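Local coordinates for pseudoalteromonas arctica PAMC 21717 (Pseudoalteromonas arctica, PDB 5YL7), which probably hydrolyses peptide bonds as a cold-active, calcium-binding serine protease of the subtilase family, at residues A[31-42]-A[122-133]; A[46-54]-A[109-118]. All coordinates share one frame; numbering follows the deposited sequence.

Overall arrangement
From the N terminus the chain first runs through 31-42, which ends in the strand 36-41, and then through the loop 46-54 that follows it. After the short strand 58-59 and the helix 100-109 comes 109-118, which folds back on 46-54 round a calcium ion and closes contact 2. A few residues on, 122-133 returns beside 31-42 as the strand 126-131 and closes contact 1, the wider loop, in which contact 2 is nested. The two centres lie about 13 Å apart. Asn-53 is one link between them, its O 2.8 Å from Val-127 N, so the calcium-binding loops are tied directly to the central parallel sheet.

Contact 1 of 2, residues A[31-42]-A[122-133]; sequences TGSGVVVAVLDT and AYNAKVVPVRVL
Arg-131 reaches Thr-42 with its chain extended from CG to NE, and NE gives a hydrogen bond of 3.1 Å to Thr-42 O. The oxygen lies near the guanidinium plane, but the donor stands above the carbonyl plane. Asp-41 O accepts from two amides, Val-132 N at 2.8 Å and Leu-133 N at 3.1 Å. At the opposite end, Asn-124 ND2 donates in its amide plane to Thr-31 OG1 (2.8 Å), and Thr-31 CB sits over a face of the Tyr-123 ring, 4.3 Å from the ring centroid; Trp-27 meets the same ring edge-to-face. Strands 36-41 and 126-131 run parallel in the central sheet of the subtilisin-like fold: Lys-126 N, Val-128 N and Val-130 N donate to Val-35 O, Val-37 O and Val-39 O, and Val-37 N, Val-39 N and Asp-41 N to Lys-126 O, Val-128 O and Val-130 O. Leu-40 CD1 meets Val-130 CB at 3.8 Å under helix 140-150; on the other face Val-39 CG2 meets Val-127 CG1 at 3.7 Å under helix 100-109. NH1 and NH2 of Arg-131 go to Asp-59, itself a calcium ligand, and Ala-67 O; an alanine in its place is likely to leave Thr-42 O, Asp-59 and Ala-67 O without these donors and to free the strand end from strand 58-59 and helix 64-67. Asp-41 OD1 bonds Thr-42 N and His-100, consistent with a Ser-His-Asp triad completed by Ser-281.

Contact 2 of 2, residues A[46-54]-A[109-118]; sequences PHADLNANI and AAVTNNGEGV. With CA (calcium ion), chain C.
Asp-49 CG stands somewhat off the position anti to its backbone N (chi1 -148°), which carries the carboxylate into the loop 109-118, where Asn-114, its CG turned between its own backbone N and carbonyl carbon (chi1 66°), brings an amide to meet it. The two flat groups are nearly coplanar, 3° apart, and Asn-114 ND2 donates to Asp-49 OD1 at 2.8 Å, nearly along the CG-OD1 bond of Asp-49, while Asn-114 OD1 turns to the calcium ion. Asp-49 grips the ion with both oxygens, OD1 at 2.4 Å and OD2 at 2.5 Å. OD2 takes a further bond from Val-118 N, so each carboxylate oxygen has one N-H besides the metal, which fixes the rotation of the group. The backbone oxygens of Val-111, Glu-116 and Val-118 and the side chain of Asp-5 complete the site; the cation probably offsets the crowding of so many oxygens. Gly-117 has positive phi, and a CB there would run into Asp-49 OD2. Behind the carboxylate, Asp-49 N donates to His-47 ND1 in the plane of the imidazole ring. Asp-49 O receives Val-111 N at 2.8 Å, and farther along Asn-53 ND2 bonds Ala-109 O at 2.8 Å. On the outer side, a water links Ala-48 O to Glu-116 OE2. The site thus lies where the loop following helix 100-109 meets the one leading from strand 36-41 to strand 58-59, with Tyr-274 of strand 272-277 and Thr-261 of strand 258-263 packed against Asp-49 and Val-118.

Contact 1 of 2, residues A[31-42]-A[122-133]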
loop_
_atom_site.group_PDB
_atom_site.type_symbol
_atom_site.label_atom_id
_atom_site.label_comp_id
_atom_site.label_asym_id
_atom_site.label_seq_id
_atom_site.Cartn_x
_atom_site.Cartn_y
_atom_site.Cartn_z
ATOM N N THR A 31 1.032 -13.673 11.036
ATOM C CA THR A 31 0.135 -12.487 11.095
ATOM C C THR A 31 0.903 -11.148 11.007
ATOM O O THR A 31 0.269 -10.079 11.080
ATOM C CB THR A 31 -0.706 -12.508 12.358
ATOM O OG1 THR A 31 0.193 -12.544 13.494
ATOM C CG2 THR A 31 -1.631 -13.723 12.347
ATOM N N GLY A 32 2.194 -11.203 10.893
ATOM C CA GLY A 32 3.024 -9.995 10.895
ATOM C C GLY A 32 3.571 -9.550 12.159
ATOM O O GLY A 32 4.187 -8.499 12.251
ATOM N N SER A 33 3.417 -10.378 13.226
ATOM C CA SER A 33 3.966 -9.959 14.573
ATOM C C SER A 33 5.436 -9.622 14.501
ATOM O O SER A 33 6.222 -10.363 13.936
ATOM C CB SER A 33 3.887 -11.140 15.509
ATOM O OG SER A 33 2.586 -11.562 15.688
ATOM N N GLY A 34 5.802 -8.429 15.031
ATOM C CA GLY A 34 7.163 -8.010 15.086
ATOM C C GLY A 34 7.666 -7.286 13.825
ATOM O O GLY A 34 8.834 -6.876 13.808
ATOM N N VAL A 35 6.840 -7.170 12.828
ATOM C CA VAL A 35 7.251 -6.574 11.543
ATOM C C VAL A 35 6.669 -5.181 11.422
ATOM O O VAL A 35 5.600 -4.876 11.933
ATOM C CB VAL A 35 6.744 -7.511 10.401
ATOM C CG1 VAL A 35 7.179 -6.965 9.082
ATOM C CG2 VAL A 35 7.256 -8.914 10.602
ATOM N N VAL A 36 7.454 -4.314 10.745
ATOM C CA VAL A 36 7.092 -2.924 10.528
ATOM C C VAL A 36 6.942 -2.658 9.028
ATOM O O VAL A 36 7.853 -2.978 8.248
ATOM C CB VAL A 36 8.128 -1.975 11.152
ATOM C CG1 VAL A 36 7.826 -0.524 10.835
ATOM C CG2 VAL A 36 8.172 -2.173 12.653
ATOM N N VAL A 37 5.798 -2.082 8.673
ATOM C CA VAL A 37 5.509 -1.661 7.304
ATOM C C VAL A 37 5.393 -0.194 7.246
ATOM O O VAL A 37 4.541 0.391 7.925
ATOM C CB VAL A 37 4.226 -2.367 6.734
ATOM C CG1 VAL A 37 3.985 -1.944 5.288
ATOM C CG2 VAL A 37 4.288 -3.879 6.884
ATOM N N ALA A 38 6.195 0.482 6.409
ATOM C CA ALA A 38 6.045 1.928 6.174
ATOM C C ALA A 38 5.092 2.131 5.009
ATOM O O ALA A 38 5.291 1.550 3.940
ATOM C CB ALA A 38 7.405 2.556 5.974
ATOM N N VAL A 39 4.101 2.968 5.203
ATOM C CA VAL A 39 3.099 3.297 4.172
ATOM C C VAL A 39 3.363 4.716 3.741
ATOM O O VAL A 39 3.171 5.661 4.538
ATOM C CB VAL A 39 1.682 3.096 4.686
ATOM C CG1 VAL A 39 0.685 3.672 3.747
ATOM C CG2 VAL A 39 1.432 1.646 4.958
ATOM N N LEU A 40 3.885 4.897 2.520
ATOM C CA LEU A 40 4.262 6.209 1.980
ATOM C C LEU A 40 3.105 6.710 1.184
ATOM O O LEU A 40 2.823 6.143 0.117
ATOM C CB LEU A 40 5.530 6.085 1.123
ATOM C CG LEU A 40 6.855 6.135 1.871
ATOM C CD1 LEU A 40 6.990 4.989 2.860
ATOM C CD2 LEU A 40 8.012 6.062 0.875
ATOM N N ASP A 41 2.364 7.698 1.678
ATOM C CA ASP A 41 1.039 7.980 1.151
ATOM C C ASP A 41 0.621 9.347 1.591
ATOM O O ASP A 41 1.460 10.248 1.899
ATOM C CB ASP A 41 0.092 6.806 1.535
ATOM C CG ASP A 41 -0.929 6.546 0.551
ATOM O OD1 ASP A 41 -1.793 7.414 0.309
ATOM O OD2 ASP A 41 -1.011 5.434 0.002
ATOM N N THR A 42 -0.709 9.556 1.691
ATOM C CA THR A 42 -1.271 10.858 2.034
ATOM C C THR A 42 -1.266 11.154 3.540
ATOM O O THR A 42 -1.723 12.227 3.932
ATOM C CB THR A 42 -2.707 11.023 1.461
ATOM O OG1 THR A 42 -3.573 10.089 2.191
ATOM C CG2 THR A 42 -2.791 10.728 0.008
ATOM N N ALA A 122 -1.767 -8.043 7.415
ATOM C CA ALA A 122 -0.708 -8.314 8.389
ATOM C C ALA A 122 -1.104 -7.645 9.679
ATOM O O ALA A 122 -0.475 -6.707 10.148
ATOM C CB ALA A 122 0.646 -7.872 7.903
ATOM N N TYR A 123 -2.159 -8.189 10.331
ATOM C CA TYR A 123 -2.858 -7.489 11.384
ATOM C C TYR A 123 -2.102 -7.443 12.719
ATOM O O TYR A 123 -2.527 -6.630 13.595
ATOM C CB TYR A 123 -4.272 -8.002 11.558
ATOM C CG TYR A 123 -4.406 -9.463 11.847
ATOM C CD1 TYR A 123 -4.173 -9.980 13.130
ATOM C CD2 TYR A 123 -4.817 -10.334 10.915
ATOM C CE1 TYR A 123 -4.398 -11.323 13.433
ATOM C CE2 TYR A 123 -5.015 -11.673 11.171
ATOM C CZ TYR A 123 -4.837 -12.122 12.449
ATOM O OH TYR A 123 -5.147 -13.469 12.726
ATOM N N ASN A 124 -1.030 -8.192 12.861
ATOM C CA ASN A 124 -0.148 -8.027 14.067
ATOM C C ASN A 124 1.143 -7.307 13.757
ATOM O O ASN A 124 1.961 -7.134 14.621
ATOM C CB ASN A 124 0.102 -9.379 14.726
ATOM C CG ASN A 124 -1.065 -9.879 15.519
ATOM O OD1 ASN A 124 -1.835 -9.138 16.085
ATOM N ND2 ASN A 124 -1.282 -11.180 15.415
ATOM N N ALA A 125 1.287 -6.790 12.495
ATOM C CA ALA A 125 2.362 -5.866 12.178
ATOM C C ALA A 125 1.998 -4.516 12.713
ATOM O O ALA A 125 0.890 -4.247 13.160
ATOM C CB ALA A 125 2.608 -5.840 10.680
ATOM N N LYS A 126 2.903 -3.553 12.552
ATOM C CA LYS A 126 2.660 -2.167 12.826
ATOM C C LYS A 126 3.018 -1.314 11.615
ATOM O O LYS A 126 3.950 -1.718 10.825
ATOM C CB LYS A 126 3.486 -1.659 13.994
ATOM C CG LYS A 126 3.215 -2.377 15.259
ATOM C CD LYS A 126 1.881 -2.016 15.830
ATOM C CE LYS A 126 1.865 -2.176 17.398
ATOM N NZ LYS A 126 1.894 -3.581 17.750
ATOM N N VAL A 127 2.302 -0.224 11.427
ATOM C CA VAL A 127 2.498 0.680 10.289
ATOM C C VAL A 127 3.155 1.967 10.747
ATOM O O VAL A 127 2.686 2.606 11.708
ATOM C CB VAL A 127 1.214 0.977 9.593
ATOM C CG1 VAL A 127 1.289 2.178 8.622
ATOM C CG2 VAL A 127 0.718 -0.234 8.843
ATOM N N VAL A 128 4.209 2.340 10.022
ATOM C CA VAL A 128 4.810 3.697 10.161
ATOM C C VAL A 128 4.258 4.514 9.034
ATOM O O VAL A 128 4.529 4.243 7.837
ATOM C CB VAL A 128 6.334 3.653 10.106
ATOM C CG1 VAL A 128 6.974 4.998 9.999
ATOM C CG2 VAL A 128 6.863 2.908 11.301
ATOM N N PRO A 129 3.474 5.528 9.289
ATOM C CA PRO A 129 2.955 6.387 8.277
ATOM C C PRO A 129 3.959 7.415 7.845
ATOM O O PRO A 129 4.505 8.122 8.682
ATOM C CB PRO A 129 1.750 7.058 8.942
ATOM C CG PRO A 129 2.151 7.122 10.396
ATOM C CD PRO A 129 2.991 5.901 10.648
ATOM N N VAL A 130 4.299 7.451 6.566
ATOM C CA VAL A 130 5.236 8.421 6.002
ATOM C C VAL A 130 4.477 9.230 5.038
ATOM O O VAL A 130 4.083 8.763 3.953
ATOM C CB VAL A 130 6.470 7.720 5.407
ATOM C CG1 VAL A 130 7.486 8.765 4.956
ATOM C CG2 VAL A 130 7.089 6.785 6.397
ATOM N N ARG A 131 4.163 10.470 5.411
ATOM C CA ARG A 131 3.320 11.320 4.634
ATOM C C ARG A 131 4.141 11.996 3.545
ATOM O O ARG A 131 5.013 12.808 3.856
ATOM C CB ARG A 131 2.506 12.324 5.476
ATOM C CG ARG A 131 1.690 13.251 4.664
ATOM C CD ARG A 131 0.660 13.972 5.526
ATOM N NE ARG A 131 -0.168 14.772 4.656
ATOM C CZ ARG A 131 -0.180 16.100 4.483
ATOM N NH1 ARG A 131 0.598 16.864 5.209
ATOM N NH2 ARG A 131 -0.940 16.637 3.570
ATOM N N VAL A 132 3.848 11.683 2.299
ATOM C CA VAL A 132 4.563 12.226 1.151
ATOM C C VAL A 132 3.668 12.814 0.127
ATOM O O VAL A 132 4.189 13.494 -0.801
ATOM C CB VAL A 132 5.484 11.158 0.529
ATOM C CG1 VAL A 132 6.520 10.596 1.525
ATOM C CG2 VAL A 132 4.697 10.040 -0.119
ATOM N N LEU A 133 2.371 12.663 0.236
ATOM C CA LEU A 133 1.361 13.160 -0.734
ATOM C C LEU A 133 0.378 14.079 -0.030
ATOM O O LEU A 133 -0.122 13.755 1.058
ATOM C CB LEU A 133 0.566 12.042 -1.355
ATOM C CG LEU A 133 1.340 10.865 -1.973
ATOM C CD1 LEU A 133 0.368 9.819 -2.486
ATOM C CD2 LEU A 133 2.217 11.345 -3.115
HETATM O O HOH W 1 4.112 -6.219 15.912
HETATM O O HOH W 2 4.748 -5.554 14.089
#

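Contact 2 of 2, residues A[46-54]-A[109-118]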
loop_
_atom_site.group_PDB
_atom_site.type_symbol
_atom_site.label_atom_id
_atom_site.label_comp_id
_atom_site.label_asym_id
_atom_site.label_seq_id
_atom_site.Cartn_x
_atom_site.Cartn_y
_atom_site.Cartn_z
ATOM N N PRO A 46 -6.505 8.722 12.659
ATOM C CA PRO A 46 -6.420 7.738 13.753
ATOM C C PRO A 46 -7.718 6.964 13.949
ATOM O O PRO A 46 -8.337 6.933 15.040
ATOM C CB PRO A 46 -6.056 8.620 14.966
ATOM C CG PRO A 46 -6.859 9.831 14.683
ATOM C CD PRO A 46 -6.632 10.103 13.207
ATOM N N HIS A 47 -8.114 6.281 12.912
ATOM C CA HIS A 47 -9.380 5.518 12.869
ATOM C C HIS A 47 -9.368 4.550 14.031
ATOM O O HIS A 47 -8.360 3.878 14.311
ATOM C CB HIS A 47 -9.452 4.815 11.491
ATOM C CG HIS A 47 -10.767 4.170 11.198
ATOM N ND1 HIS A 47 -11.303 3.141 11.945
ATOM C CD2 HIS A 47 -11.556 4.374 10.128
ATOM C CE1 HIS A 47 -12.427 2.768 11.326
ATOM N NE2 HIS A 47 -12.591 3.500 10.220
ATOM N N ALA A 48 -10.509 4.406 14.652
ATOM C CA ALA A 48 -10.657 3.453 15.754
ATOM C C ALA A 48 -10.264 2.042 15.477
ATOM O O ALA A 48 -9.846 1.266 16.333
ATOM C CB ALA A 48 -12.109 3.439 16.280
ATOM N N ASP A 49 -10.391 1.644 14.153
ATOM C CA ASP A 49 -10.039 0.286 13.731
ATOM C C ASP A 49 -8.639 0.145 13.130
ATOM O O ASP A 49 -8.318 -0.800 12.471
ATOM C CB ASP A 49 -11.072 -0.314 12.769
ATOM C CG ASP A 49 -11.243 -1.786 12.853
ATOM O OD1 ASP A 49 -11.067 -2.355 13.965
ATOM O OD2 ASP A 49 -11.560 -2.435 11.798
ATOM N N LEU A 50 -7.828 1.199 13.376
ATOM C CA LEU A 50 -6.438 1.249 12.821
ATOM C C LEU A 50 -5.425 1.706 13.862
ATOM O O LEU A 50 -4.279 1.242 13.846
ATOM C CB LEU A 50 -6.459 2.240 11.618
ATOM C CG LEU A 50 -5.130 2.402 10.887
ATOM C CD1 LEU A 50 -4.628 1.056 10.337
ATOM C CD2 LEU A 50 -5.287 3.458 9.832
ATOM N N ASN A 51 -5.768 2.727 14.667
ATOM C CA ASN A 51 -4.733 3.480 15.390
ATOM C C ASN A 51 -3.892 2.643 16.319
ATOM O O ASN A 51 -2.725 2.977 16.482
ATOM C CB ASN A 51 -5.370 4.671 16.131
ATOM C CG ASN A 51 -4.400 5.653 16.473
ATOM O OD1 ASN A 51 -4.199 5.927 17.743
ATOM N ND2 ASN A 51 -3.748 6.221 15.559
ATOM N N ALA A 52 -4.403 1.607 16.899
ATOM C CA ALA A 52 -3.544 0.806 17.759
ATOM C C ALA A 52 -2.338 0.200 17.080
ATOM O O ALA A 52 -1.370 -0.224 17.684
ATOM C CB ALA A 52 -4.289 -0.300 18.444
ATOM N N ASN A 53 -2.443 0.043 15.693
ATOM C CA ASN A 53 -1.352 -0.495 14.913
ATOM C C ASN A 53 -0.543 0.554 14.249
ATOM O O ASN A 53 0.338 0.211 13.393
ATOM C CB ASN A 53 -1.888 -1.510 13.888
ATOM C CG ASN A 53 -2.292 -2.809 14.490
ATOM O OD1 ASN A 53 -1.997 -3.044 15.692
ATOM N ND2 ASN A 53 -2.983 -3.653 13.736
ATOM N N ILE A 54 -0.681 1.819 14.559
ATOM C CA ILE A 54 0.106 2.937 14.002
ATOM C C ILE A 54 1.257 3.287 14.939
ATOM O O ILE A 54 0.998 3.439 16.168
ATOM C CB ILE A 54 -0.807 4.126 13.742
ATOM C CG1 ILE A 54 -1.824 3.853 12.680
ATOM C CG2 ILE A 54 -0.021 5.419 13.474
ATOM C CD1 ILE A 54 -1.296 3.769 11.294
ATOM N N ALA A 109 -2.762 -3.332 7.862
ATOM C CA ALA A 109 -2.746 -3.651 9.295
ATOM C C ALA A 109 -3.934 -3.034 10.070
ATOM O O ALA A 109 -3.769 -2.708 11.248
ATOM C CB ALA A 109 -1.414 -3.290 9.889
ATOM N N ALA A 110 -5.155 -3.051 9.553
ATOM C CA ALA A 110 -6.314 -2.757 10.385
ATOM C C ALA A 110 -6.291 -3.724 11.567
ATOM O O ALA A 110 -5.924 -4.880 11.497
ATOM C CB ALA A 110 -7.616 -2.898 9.659
ATOM N N VAL A 111 -6.810 -3.170 12.685
ATOM C CA VAL A 111 -6.924 -3.947 13.925
ATOM C C VAL A 111 -7.941 -5.044 13.738
ATOM O O VAL A 111 -9.055 -4.768 13.299
ATOM C CB VAL A 111 -7.270 -3.034 15.072
ATOM C CG1 VAL A 111 -7.433 -3.930 16.360
ATOM C CG2 VAL A 111 -6.266 -1.918 15.337
ATOM N N THR A 112 -7.556 -6.265 13.978
ATOM C CA THR A 112 -8.295 -7.446 13.622
ATOM C C THR A 112 -8.655 -8.234 14.926
ATOM O O THR A 112 -7.939 -8.199 15.898
ATOM C CB THR A 112 -7.473 -8.245 12.628
ATOM O OG1 THR A 112 -7.292 -7.387 11.466
ATOM C CG2 THR A 112 -8.106 -9.496 12.144
ATOM N N ASN A 113 -9.775 -8.953 14.787
ATOM C CA ASN A 113 -10.301 -9.756 15.946
ATOM C C ASN A 113 -10.688 -8.895 17.029
ATOM O O ASN A 113 -10.706 -9.362 18.202
ATOM C CB ASN A 113 -9.301 -10.802 16.397
ATOM C CG ASN A 113 -9.429 -11.973 15.600
ATOM O OD1 ASN A 113 -10.567 -12.440 15.361
ATOM N ND2 ASN A 113 -8.279 -12.558 15.275
ATOM N N ASN A 114 -11.098 -7.656 16.788
ATOM C CA ASN A 114 -11.607 -6.726 17.791
ATOM C C ASN A 114 -13.119 -6.537 17.716
ATOM O O ASN A 114 -13.659 -5.604 18.275
ATOM C CB ASN A 114 -10.855 -5.381 17.795
ATOM C CG ASN A 114 -11.079 -4.587 16.496
ATOM O OD1 ASN A 114 -11.457 -5.161 15.456
ATOM N ND2 ASN A 114 -10.909 -3.290 16.560
ATOM N N GLY A 115 -13.802 -7.373 16.932
ATOM C CA GLY A 115 -15.213 -7.294 16.855
ATOM C C GLY A 115 -15.820 -6.122 16.245
ATOM O O GLY A 115 -17.022 -5.778 16.366
ATOM N N GLU A 116 -14.973 -5.352 15.474
ATOM C CA GLU A 116 -15.314 -4.056 14.957
ATOM C C GLU A 116 -14.794 -3.933 13.495
ATOM O O GLU A 116 -13.663 -4.358 13.284
ATOM C CB GLU A 116 -14.654 -2.927 15.775
ATOM C CG GLU A 116 -15.005 -1.552 15.374
ATOM C CD GLU A 116 -14.411 -0.497 16.346
ATOM O OE1 GLU A 116 -14.583 0.703 16.004
ATOM O OE2 GLU A 116 -13.762 -0.899 17.378
ATOM N N GLY A 117 -15.561 -3.392 12.612
ATOM C CA GLY A 117 -14.994 -2.967 11.305
ATOM C C GLY A 117 -14.447 -4.144 10.553
ATOM O O GLY A 117 -15.053 -5.210 10.358
ATOM N N VAL A 118 -13.242 -3.922 10.005
ATOM C CA VAL A 118 -12.520 -4.755 9.068
ATOM C C VAL A 118 -11.344 -5.513 9.617
ATOM O O VAL A 118 -10.987 -5.283 10.834
ATOM C CB VAL A 118 -12.069 -3.873 7.827
ATOM C CG1 VAL A 118 -13.251 -3.319 7.067
ATOM C CG2 VAL A 118 -11.174 -2.762 8.301
HETATM CA CA CA C . -11.342 -4.604 13.064
HETATM O O HOH W 3 -11.443 0.368 18.476
#